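Local structure of uncharacterized protein YjhP (Escherichia coli, 1NKV) at residues V185-D193 and Y230-G241. The protein is of unknown function but belongs to a family of methyltransferases and may transfer methyl groups. Numbering follows the deposited sequence.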
# COMPACT_ATOMS: atom_id res chain seq x y z
N VAL C 185 -3.29 -13.53 1.14
CA VAL C 185 -3.32 -12.19 0.63
C VAL C 185 -4.31 -11.42 1.49
O VAL C 185 -5.52 -11.63 1.42
CB VAL C 185 -3.75 -12.18 -0.84
CG1 VAL C 185 -3.86 -10.75 -1.35
CG2 VAL C 185 -2.74 -12.97 -1.68
N LEU C 186 -3.78 -10.52 2.32
CA LEU C 186 -4.60 -9.72 3.23
C LEU C 186 -4.87 -8.32 2.69
O LEU C 186 -4.02 -7.74 2.04
CB LEU C 186 -3.88 -9.61 4.55
CG LEU C 186 -3.49 -10.97 5.10
CD1 LEU C 186 -2.45 -10.81 6.19
CD2 LEU C 186 -4.73 -11.66 5.59
N ALA C 187 -6.04 -7.76 2.98
CA ALA C 187 -6.33 -6.41 2.49
C ALA C 187 -5.66 -5.37 3.39
O ALA C 187 -5.26 -5.70 4.50
CB ALA C 187 -7.85 -6.18 2.46
N ASP C 188 -5.53 -4.14 2.91
CA ASP C 188 -4.93 -3.06 3.71
C ASP C 188 -5.89 -1.87 3.89
O ASP C 188 -6.89 -1.77 3.18
CB ASP C 188 -3.62 -2.55 3.09
CG ASP C 188 -3.72 -2.26 1.61
OD1 ASP C 188 -4.76 -1.72 1.17
OD2 ASP C 188 -2.75 -2.56 0.88
N GLN C 189 -5.58 -1.00 4.84
CA GLN C 189 -6.38 0.20 5.13
C GLN C 189 -6.92 0.80 3.83
O GLN C 189 -8.12 1.08 3.69
CB GLN C 189 -5.53 1.27 5.79
CG GLN C 189 -4.69 0.83 6.97
CD GLN C 189 -5.46 0.93 8.26
OE1 GLN C 189 -4.90 1.25 9.31
NE2 GLN C 189 -6.76 0.65 8.19
N GLU C 190 -6.01 1.03 2.88
CA GLU C 190 -6.37 1.60 1.59
C GLU C 190 -7.52 0.82 0.98
O GLU C 190 -8.55 1.39 0.61
CB GLU C 190 -5.17 1.59 0.65
CG GLU C 190 -5.48 1.85 -0.83
CD GLU C 190 -6.13 3.21 -1.10
OE1 GLU C 190 -5.94 4.15 -0.29
OE2 GLU C 190 -6.80 3.34 -2.16
N GLY C 191 -7.34 -0.49 0.89
CA GLY C 191 -8.37 -1.34 0.34
C GLY C 191 -9.66 -1.07 1.06
O GLY C 191 -10.69 -0.88 0.42
N TRP C 192 -9.62 -1.03 2.38
CA TRP C 192 -10.83 -0.78 3.16
C TRP C 192 -11.46 0.58 2.93
O TRP C 192 -12.68 0.67 2.72
CB TRP C 192 -10.58 -0.95 4.66
CG TRP C 192 -10.57 -2.38 5.14
CD1 TRP C 192 -9.48 -3.20 5.28
CD2 TRP C 192 -11.70 -3.15 5.58
NE1 TRP C 192 -9.86 -4.42 5.79
CE2 TRP C 192 -11.22 -4.42 5.98
CE3 TRP C 192 -13.07 -2.89 5.67
CZ2 TRP C 192 -12.05 -5.41 6.46
CZ3 TRP C 192 -13.91 -3.88 6.15
CH2 TRP C 192 -13.40 -5.13 6.54
N ASP C 193 -10.65 1.63 2.98
CA ASP C 193 -11.18 2.98 2.77
C ASP C 193 -11.93 3.03 1.46
O ASP C 193 -13.02 3.58 1.38
CB ASP C 193 -10.08 4.03 2.70
CG ASP C 193 -9.30 4.15 3.97
OD1 ASP C 193 -9.92 4.08 5.05
OD2 ASP C 193 -8.07 4.34 3.89
N TYR C 230 -16.80 4.55 11.11
CA TYR C 230 -15.66 3.90 10.48
C TYR C 230 -14.32 4.37 11.03
O TYR C 230 -13.53 3.55 11.53
CB TYR C 230 -15.70 4.12 8.98
CG TYR C 230 -14.51 3.57 8.25
CD1 TYR C 230 -14.19 2.21 8.31
CD2 TYR C 230 -13.71 4.41 7.45
CE1 TYR C 230 -13.11 1.70 7.58
CE2 TYR C 230 -12.64 3.91 6.73
CZ TYR C 230 -12.34 2.56 6.79
OH TYR C 230 -11.32 2.06 6.03
N VAL C 231 -14.05 5.67 10.95
CA VAL C 231 -12.77 6.21 11.41
C VAL C 231 -12.51 6.04 12.89
O VAL C 231 -11.36 5.87 13.30
CB VAL C 231 -12.63 7.74 11.06
CG1 VAL C 231 -12.80 7.95 9.57
CG2 VAL C 231 -13.64 8.58 11.86
N THR C 232 -13.58 6.08 13.68
CA THR C 232 -13.48 5.94 15.13
C THR C 232 -13.17 4.51 15.56
O THR C 232 -12.37 4.33 16.46
CB THR C 232 -14.78 6.41 15.83
OG1 THR C 232 -15.20 7.67 15.28
CG2 THR C 232 -14.57 6.59 17.32
N TYR C 233 -13.78 3.49 14.97
CA TYR C 233 -13.42 2.14 15.43
C TYR C 233 -13.04 1.15 14.36
O TYR C 233 -11.91 0.65 14.32
CB TYR C 233 -14.53 1.53 16.27
CG TYR C 233 -15.31 2.51 17.09
CD1 TYR C 233 -16.37 3.23 16.53
CD2 TYR C 233 -15.00 2.73 18.44
CE1 TYR C 233 -17.10 4.13 17.28
CE2 TYR C 233 -15.72 3.63 19.20
CZ TYR C 233 -16.78 4.33 18.61
OH TYR C 233 -17.51 5.23 19.35
N ALA C 234 -14.01 0.86 13.52
CA ALA C 234 -13.89 -0.09 12.43
C ALA C 234 -12.59 -0.10 11.64
O ALA C 234 -11.98 -1.15 11.43
CB ALA C 234 -15.06 0.10 11.48
N ARG C 235 -12.17 1.07 11.19
CA ARG C 235 -10.98 1.17 10.36
C ARG C 235 -9.81 0.39 10.89
O ARG C 235 -9.14 -0.31 10.15
CB ARG C 235 -10.57 2.62 10.16
CG ARG C 235 -9.36 2.77 9.25
CD ARG C 235 -9.21 4.19 8.76
NE ARG C 235 -8.44 4.27 7.52
CZ ARG C 235 -7.12 4.36 7.46
NH1 ARG C 235 -6.40 4.38 8.56
NH2 ARG C 235 -6.52 4.42 6.29
N GLU C 236 -9.57 0.51 12.19
CA GLU C 236 -8.43 -0.16 12.77
C GLU C 236 -8.70 -1.60 13.20
O GLU C 236 -7.79 -2.42 13.28
CB GLU C 236 -7.93 0.65 13.96
CG GLU C 236 -6.46 0.48 14.22
CD GLU C 236 -5.61 1.26 13.25
OE1 GLU C 236 -4.39 0.96 13.17
OE2 GLU C 236 -6.13 2.17 12.58
N CYS C 237 -9.96 -1.91 13.45
CA CYS C 237 -10.37 -3.23 13.91
C CYS C 237 -10.63 -4.27 12.83
O CYS C 237 -9.96 -5.31 12.78
CB CYS C 237 -11.62 -3.06 14.76
SG CYS C 237 -11.30 -2.02 16.17
N PHE C 238 -11.61 -3.98 11.98
CA PHE C 238 -12.00 -4.86 10.89
C PHE C 238 -10.83 -5.21 9.99
O PHE C 238 -10.04 -4.34 9.62
CB PHE C 238 -13.09 -4.20 10.04
CG PHE C 238 -14.39 -3.98 10.77
CD1 PHE C 238 -14.60 -4.55 12.01
CD2 PHE C 238 -15.39 -3.22 10.19
CE1 PHE C 238 -15.80 -4.35 12.68
CE2 PHE C 238 -16.60 -3.02 10.85
CZ PHE C 238 -16.80 -3.59 12.10
N GLY C 239 -10.73 -6.50 9.66
CA GLY C 239 -9.69 -7.00 8.79
C GLY C 239 -10.29 -8.07 7.89
O GLY C 239 -11.24 -8.74 8.28
N TRP C 240 -9.73 -8.22 6.69
CA TRP C 240 -10.24 -9.20 5.72
C TRP C 240 -9.10 -9.82 4.95
O TRP C 240 -7.97 -9.38 5.07
CB TRP C 240 -11.18 -8.52 4.74
CG TRP C 240 -12.11 -9.46 4.04
CD1 TRP C 240 -13.28 -9.95 4.53
CD2 TRP C 240 -11.96 -10.01 2.72
NE1 TRP C 240 -13.88 -10.76 3.60
CE2 TRP C 240 -13.09 -10.81 2.48
CE3 TRP C 240 -10.99 -9.90 1.72
CZ2 TRP C 240 -13.29 -11.50 1.28
CZ3 TRP C 240 -11.19 -10.59 0.52
CH2 TRP C 240 -12.32 -11.37 0.32
N GLY C 241 -9.38 -10.82 4.13
CA GLY C 241 -8.30 -11.42 3.38
C GLY C 241 -8.68 -12.76 2.79
O GLY C 241 -9.66 -13.36 3.19
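Arg235 reaches Asp193 on an outstretched chain, with CG anti to the backbone N (chi1 -177°) and the run from CG to NE extended. Asp193 turns CG beside its own backbone N (chi1 -63°) and presents its carboxylate to the guanidinium. The two groups lie nearly coplanar. Arg235 NE donates to Asp193 OD1 and Arg235 NH2 to Asp193 OD2, each at 2.9 Å, and both oxygens use their syn lone pairs. Both bonds of this side-on salt bridge are almost straight. Tyr230 OH gives a second hydrogen bond to Asp193 OD1, 2.6 Å long, from above the carboxylate plane. Two donors therefore grip one oxygen, which probably favours the charged carboxylate. The Gln189 amide stacks over one face of the guanidinium. Gln189 NE2 donates to Arg235 O at 3.2 Å, from above the carbonyl plane. A leucine in place of Arg235 would probably leave the Asp193 carboxylate without its charged mate and the Gln189 amide without its stacking partner.

The Trp192 ring packs against the start of strand 238-241. Phe238 CB lies over one face of the six-membered ring of Trp192, 4.0 Å from that ring's centroid, in a CH-pi contact. The backbone of Gly239 and Trp240 meets the ring edge. Trp114 also packs edge-to-face on Trp192. Further along, Ala187 N donates to Trp240 O at 3.3 Å. Leu186 and Gly241 form an antiparallel non-hydrogen-bonded pair. The contact joins the last two helices to the antiparallel strand pair 183-186 and 238-245, which forms one edge of the sheet, in the strand order 3-2-1-4-5-7-6 characteristic of the Rossmann-like class I methyltransferase fold.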